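Local coordinates for protein LacI family transcription regulator (Bifidobacterium animalis subsp. lactis, PDB 4O5A) that probably acts as a LacI-family transcription regulator, binding operator DNA through a helix-turn-helix domain and sensing a small effector through a periplasmic-binding-protein-like core, at residues 116-119 with 120-124; 228-232 with 233-237. One frame throughout, in Å; residues are numbered along the deposited sequence.

How the contacts relate
The two contacts sit in different halves of the two-lobed, periplasmic-binding-protein-like core, and contact 1 comes first along the chain. Contact 1 runs along helix 116-127, which packs on the parallel sheet that includes strands 105-111, 70-76 and 132-135. Contact 2 is the start of helix 233-245 with the loop leading into it from strand 223-224, in the lobe built on the sheet that includes strands 193-197 and 252-255. The centres of contact 1 and contact 2 lie about 31 Å apart and their nearest atoms about 15 Å apart, without touching. They are separate local features, one in each lobe, and residues of both also meet the second subunit.

Contact 1 (116-119 with 120-124); sequences DEVS and ILEDW
I120 N donates to D116 O at 3.1 Å, the first of four successive i to i+4 backbone bonds that make 116-119 and 120-124 one unbroken alpha-helix. L121 N to E117 O follows at 2.9 Å, with a C=O...donor angle of 164°. E122 N to V118 O is similar, whereas D123 N comes to S119 O tilted 27° from the carbonyl plane. The side chains meet at the same spacing. CG1 of I120, set beside its own backbone N by a chi1 of -65°, leans back to 3.4 Å from D116 O, and its CD1 passes OD1 of D116 at 3.8 Å; the other carboxylate oxygen of D116 accepts from M112 N. The second branch, CG2, rests over the centre of one face of the W124 ring, 4.0 Å above its plane. This is the sheet-facing side of a helix in an alpha/beta Rossmann-like lobe: I120, L121 and W124 all pack on V74 of strand 70-76, and I120 also touches E100 of the second subunit. Trimming I120 to an alanine is likely to leave that face of the W124 ring without its methyl cover and open a gap against V74. One residue further on, CD1 of L121 lies 3.8 Å from CG of E117, whose extended chain carries its carboxylate to a salt bridge with R144. V118 CG1 touches E122 OE2 at 3.6 Å, a contact of methyl with carboxylate oxygen, and both residues pack against L147 of helix 143-149.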
loop_
_atom_site.group_PDB
_atom_site.type_symbol
_atom_site.label_atom_id
_atom_site.label_comp_id
_atom_site.label_asym_id
_atom_site.label_seq_id
_atom_site.Cartn_x
_atom_site.Cartn_y
_atom_site.Cartn_z
ATOM N N ASP A 116 -22.381 6.965 -4.537
ATOM C CA ASP A 116 -21.883 6.380 -5.780
ATOM C C ASP A 116 -21.811 4.856 -5.681
ATOM O O ASP A 116 -22.149 4.144 -6.635
ATOM C CB ASP A 116 -20.489 6.950 -6.084
ATOM C CG ASP A 116 -20.116 6.864 -7.557
ATOM O OD1 ASP A 116 -20.851 6.220 -8.336
ATOM O OD2 ASP A 116 -19.071 7.441 -7.935
ATOM N N GLU A 117 -21.365 4.345 -4.536
ATOM C CA GLU A 117 -21.246 2.903 -4.382
ATOM C C GLU A 117 -22.592 2.199 -4.539
ATOM O O GLU A 117 -22.699 1.220 -5.284
ATOM C CB GLU A 117 -20.594 2.508 -3.051
ATOM C CG GLU A 117 -20.623 0.999 -2.828
ATOM C CD GLU A 117 -19.697 0.532 -1.723
ATOM O OE1 GLU A 117 -19.122 1.396 -1.025
ATOM O OE2 GLU A 117 -19.545 -0.703 -1.554
ATOM N N VAL A 118 -23.611 2.700 -3.846
ATOM C CA VAL A 118 -24.939 2.101 -3.936
ATOM C C VAL A 118 -25.414 2.047 -5.389
ATOM O O VAL A 118 -25.913 1.022 -5.849
ATOM C CB VAL A 118 -25.955 2.828 -3.036
ATOM C CG1 VAL A 118 -27.358 2.292 -3.258
ATOM C CG2 VAL A 118 -25.565 2.654 -1.584
ATOM N N SER A 119 -25.211 3.137 -6.124
ATOM C CA SER A 119 -25.612 3.185 -7.527
ATOM C C SER A 119 -24.914 2.121 -8.382
ATOM O O SER A 119 -25.548 1.463 -9.201
ATOM C CB SER A 119 -25.376 4.583 -8.098
ATOM O OG SER A 119 -25.768 4.640 -9.452
ATOM N N ILE A 120 -23.614 1.939 -8.180
ATOM C CA ILE A 120 -22.879 0.922 -8.924
ATOM C C ILE A 120 -23.384 -0.479 -8.581
ATOM O O ILE A 120 -23.581 -1.316 -9.466
ATOM C CB ILE A 120 -21.365 1.026 -8.658
ATOM C CG1 ILE A 120 -20.831 2.356 -9.201
ATOM C CG2 ILE A 120 -20.626 -0.156 -9.277
ATOM C CD1 ILE A 120 -19.436 2.715 -8.715
ATOM N N LEU A 121 -23.611 -0.719 -7.292
ATOM C CA LEU A 121 -24.080 -2.012 -6.814
ATOM C C LEU A 121 -25.457 -2.319 -7.386
ATOM O O LEU A 121 -25.735 -3.449 -7.781
ATOM C CB LEU A 121 -24.136 -2.015 -5.288
ATOM C CG LEU A 121 -22.799 -1.952 -4.553
ATOM C CD1 LEU A 121 -23.013 -1.965 -3.043
ATOM C CD2 LEU A 121 -21.880 -3.089 -4.983
ATOM N N GLU A 122 -26.316 -1.305 -7.439
ATOM C CA GLU A 122 -27.653 -1.484 -7.985
ATOM C C GLU A 122 -27.579 -1.867 -9.460
ATOM O O GLU A 122 -28.379 -2.663 -9.943
ATOM C CB GLU A 122 -28.495 -0.224 -7.771
ATOM C CG GLU A 122 -28.888 -0.004 -6.313
ATOM C CD GLU A 122 -29.524 1.354 -6.051
ATOM O OE1 GLU A 122 -29.246 2.308 -6.814
ATOM O OE2 GLU A 122 -30.299 1.468 -5.073
ATOM N N ASP A 123 -26.599 -1.313 -10.168
ATOM C CA ASP A 123 -26.425 -1.612 -11.582
ATOM C C ASP A 123 -25.988 -3.061 -11.759
ATOM O O ASP A 123 -26.508 -3.776 -12.615
ATOM C CB ASP A 123 -25.407 -0.654 -12.212
ATOM C CG ASP A 123 -25.041 -1.040 -13.633
ATOM O OD1 ASP A 123 -25.871 -0.824 -14.545
ATOM O OD2 ASP A 123 -23.920 -1.555 -13.839
ATOM N N TRP A 124 -25.037 -3.486 -10.931
ATOM C CA TRP A 124 -24.517 -4.843 -10.986
ATOM C C TRP A 124 -25.616 -5.850 -10.695
ATOM O O TRP A 124 -25.709 -6.885 -11.348
ATOM C CB TRP A 124 -23.370 -5.003 -9.992
ATOM C CG TRP A 124 -22.065 -4.516 -10.530
ATOM C CD1 TRP A 124 -21.800 -4.121 -11.811
ATOM C CD2 TRP A 124 -20.839 -4.374 -9.801
ATOM N NE1 TRP A 124 -20.475 -3.741 -11.924
ATOM C CE2 TRP A 124 -19.867 -3.893 -10.707
ATOM C CE3 TRP A 124 -20.467 -4.610 -8.475
ATOM C CZ2 TRP A 124 -18.547 -3.645 -10.320
ATOM C CZ3 TRP A 124 -19.160 -4.358 -8.095
ATOM C CH2 TRP A 124 -18.216 -3.879 -9.016
#

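Contact 2 (228-232 with 233-237); sequences HTDYT and PESGA
T232 and S235 meet at the start of helix 233-245, where the hydrogen bonds are of three kinds: side chain to backbone, side chain to side chain, and backbone to backbone. T232 is the N-cap: its OG1 accepts from S235 N at 3.1 Å, with an N-H...acceptor angle of 153°. A chi1 of 66° places that hydroxyl between the backbone N and the carbonyl carbon, turned to meet the amide of the first turn. The same hydroxyl donates to D230 OD1 at 2.8 Å, on the syn side of the carboxylate, while T232 N reaches OD1 from 40° out of its plane. Two donors therefore grip one oxygen, and the bond from T232 N to D230 OD1 closes an Asx turn. One residue earlier, Y231 N bonds to T229 OG1 at 3.3 Å in an ST turn, and OG1 also bonds to A198 O. D230 N adds a weak bond to S235 OG at 3.4 Å. Between backbones, G236 N donates to T232 O at 3.0 Å, the first i to i+4 bond of the helix.

Overlapping Asx and ST turns thus lead the loop that follows strand 223-224 into an N-capped helix of the periplasmic-binding-protein-like domain. P233 stands at the first helical position after the cap, where its lack of an amide hydrogen costs no helical bond; it packs on A263 of helix 258-271 and, with T232, on F288 of the second subunit.

The remaining contacts are van der Waals. S235 OG lies 3.1 Å from T229 CB, while S235 CB sits beside D230 OD1. The bent chain of E234 folds back, bringing OE1 to 3.4 Å from T232 CB.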
loop_
_atom_site.group_PDB
_atom_site.type_symbol
_atom_site.label_atom_id
_atom_site.label_comp_id
_atom_site.label_asym_id
_atom_site.label_seq_id
_atom_site.Cartn_x
_atom_site.Cartn_y
_atom_site.Cartn_z
ATOM N N HIS A 228 -9.118 11.527 18.312
ATOM C CA HIS A 228 -9.438 11.108 16.947
ATOM C C HIS A 228 -8.648 11.907 15.905
ATOM O O HIS A 228 -8.307 13.076 16.129
ATOM C CB HIS A 228 -10.951 11.166 16.707
ATOM C CG HIS A 228 -11.713 10.156 17.500
ATOM N ND1 HIS A 228 -11.888 8.849 17.071
ATOM C CD2 HIS A 228 -12.309 10.222 18.714
ATOM C CE1 HIS A 228 -12.570 8.175 17.974
ATOM N NE2 HIS A 228 -12.841 8.989 18.984
ATOM N N THR A 229 -8.328 11.247 14.788
ATOM C CA THR A 229 -7.512 11.812 13.712
ATOM C C THR A 229 -8.082 11.415 12.367
ATOM O O THR A 229 -9.115 10.742 12.294
ATOM C CB THR A 229 -6.089 11.253 13.725
ATOM O OG1 THR A 229 -6.132 9.869 13.342
ATOM C CG2 THR A 229 -5.441 11.406 15.100
ATOM N N ASP A 230 -7.387 11.798 11.297
ATOM C CA ASP A 230 -7.813 11.419 9.963
ATOM C C ASP A 230 -6.835 10.459 9.284
ATOM O O ASP A 230 -6.802 10.402 8.048
ATOM C CB ASP A 230 -7.996 12.659 9.078
ATOM C CG ASP A 230 -6.692 13.402 8.839
ATOM O OD1 ASP A 230 -5.645 12.938 9.334
ATOM O OD2 ASP A 230 -6.709 14.437 8.143
ATOM N N TYR A 231 -6.020 9.769 10.082
ATOM C CA TYR A 231 -5.093 8.727 9.612
ATOM C C TYR A 231 -3.800 9.249 8.992
ATOM O O TYR A 231 -2.913 8.455 8.673
ATOM C CB TYR A 231 -5.769 7.748 8.634
ATOM C CG TYR A 231 -6.656 6.703 9.281
ATOM C CD1 TYR A 231 -6.242 6.026 10.408
ATOM C CD2 TYR A 231 -7.904 6.391 8.745
ATOM C CE1 TYR A 231 -7.033 5.062 10.997
ATOM C CE2 TYR A 231 -8.712 5.422 9.338
ATOM C CZ TYR A 231 -8.263 4.763 10.463
ATOM O OH TYR A 231 -9.029 3.797 11.080
ATOM N N THR A 232 -3.669 10.565 8.846
ATOM C CA THR A 232 -2.464 11.126 8.215
ATOM C C THR A 232 -1.337 11.231 9.234
ATOM O O THR A 232 -1.596 11.308 10.438
ATOM C CB THR A 232 -2.707 12.517 7.624
ATOM O OG1 THR A 232 -2.981 13.446 8.682
ATOM C CG2 THR A 232 -3.875 12.495 6.642
ATOM N N PRO A 233 -0.079 11.262 8.762
ATOM C CA PRO A 233 1.006 11.418 9.740
ATOM C C PRO A 233 0.967 12.789 10.413
ATOM O O PRO A 233 1.352 12.874 11.584
ATOM C CB PRO A 233 2.276 11.264 8.892
ATOM C CG PRO A 233 1.840 11.591 7.495
ATOM C CD PRO A 233 0.437 11.050 7.402
ATOM N N GLU A 234 0.511 13.825 9.716
ATOM C CA GLU A 234 0.417 15.151 10.342
ATOM C C GLU A 234 -0.568 15.098 11.514
ATOM O O GLU A 234 -0.329 15.666 12.579
ATOM C CB GLU A 234 0.009 16.231 9.332
ATOM C CG GLU A 234 1.009 16.469 8.199
ATOM C CD GLU A 234 0.890 15.465 7.041
ATOM O OE1 GLU A 234 -0.031 14.610 7.042
ATOM O OE2 GLU A 234 1.722 15.541 6.105
ATOM N N SER A 235 -1.675 14.398 11.314
ATOM C CA SER A 235 -2.691 14.297 12.351
ATOM C C SER A 235 -2.188 13.446 13.511
ATOM O O SER A 235 -2.438 13.767 14.672
ATOM C CB SER A 235 -3.978 13.711 11.776
ATOM O OG SER A 235 -5.085 13.999 12.605
ATOM N N GLY A 236 -1.460 12.373 13.202
ATOM C CA GLY A 236 -0.907 11.521 14.248
ATOM C C GLY A 236 0.164 12.253 15.046
ATOM O O GLY A 236 0.273 12.091 16.268
ATOM N N ALA A 237 0.965 13.052 14.346
ATOM C CA ALA A 237 1.999 13.852 14.982
ATOM C C ALA A 237 1.400 14.877 15.942
ATOM O O ALA A 237 1.894 15.056 17.061
ATOM C CB ALA A 237 2.863 14.546 13.926
#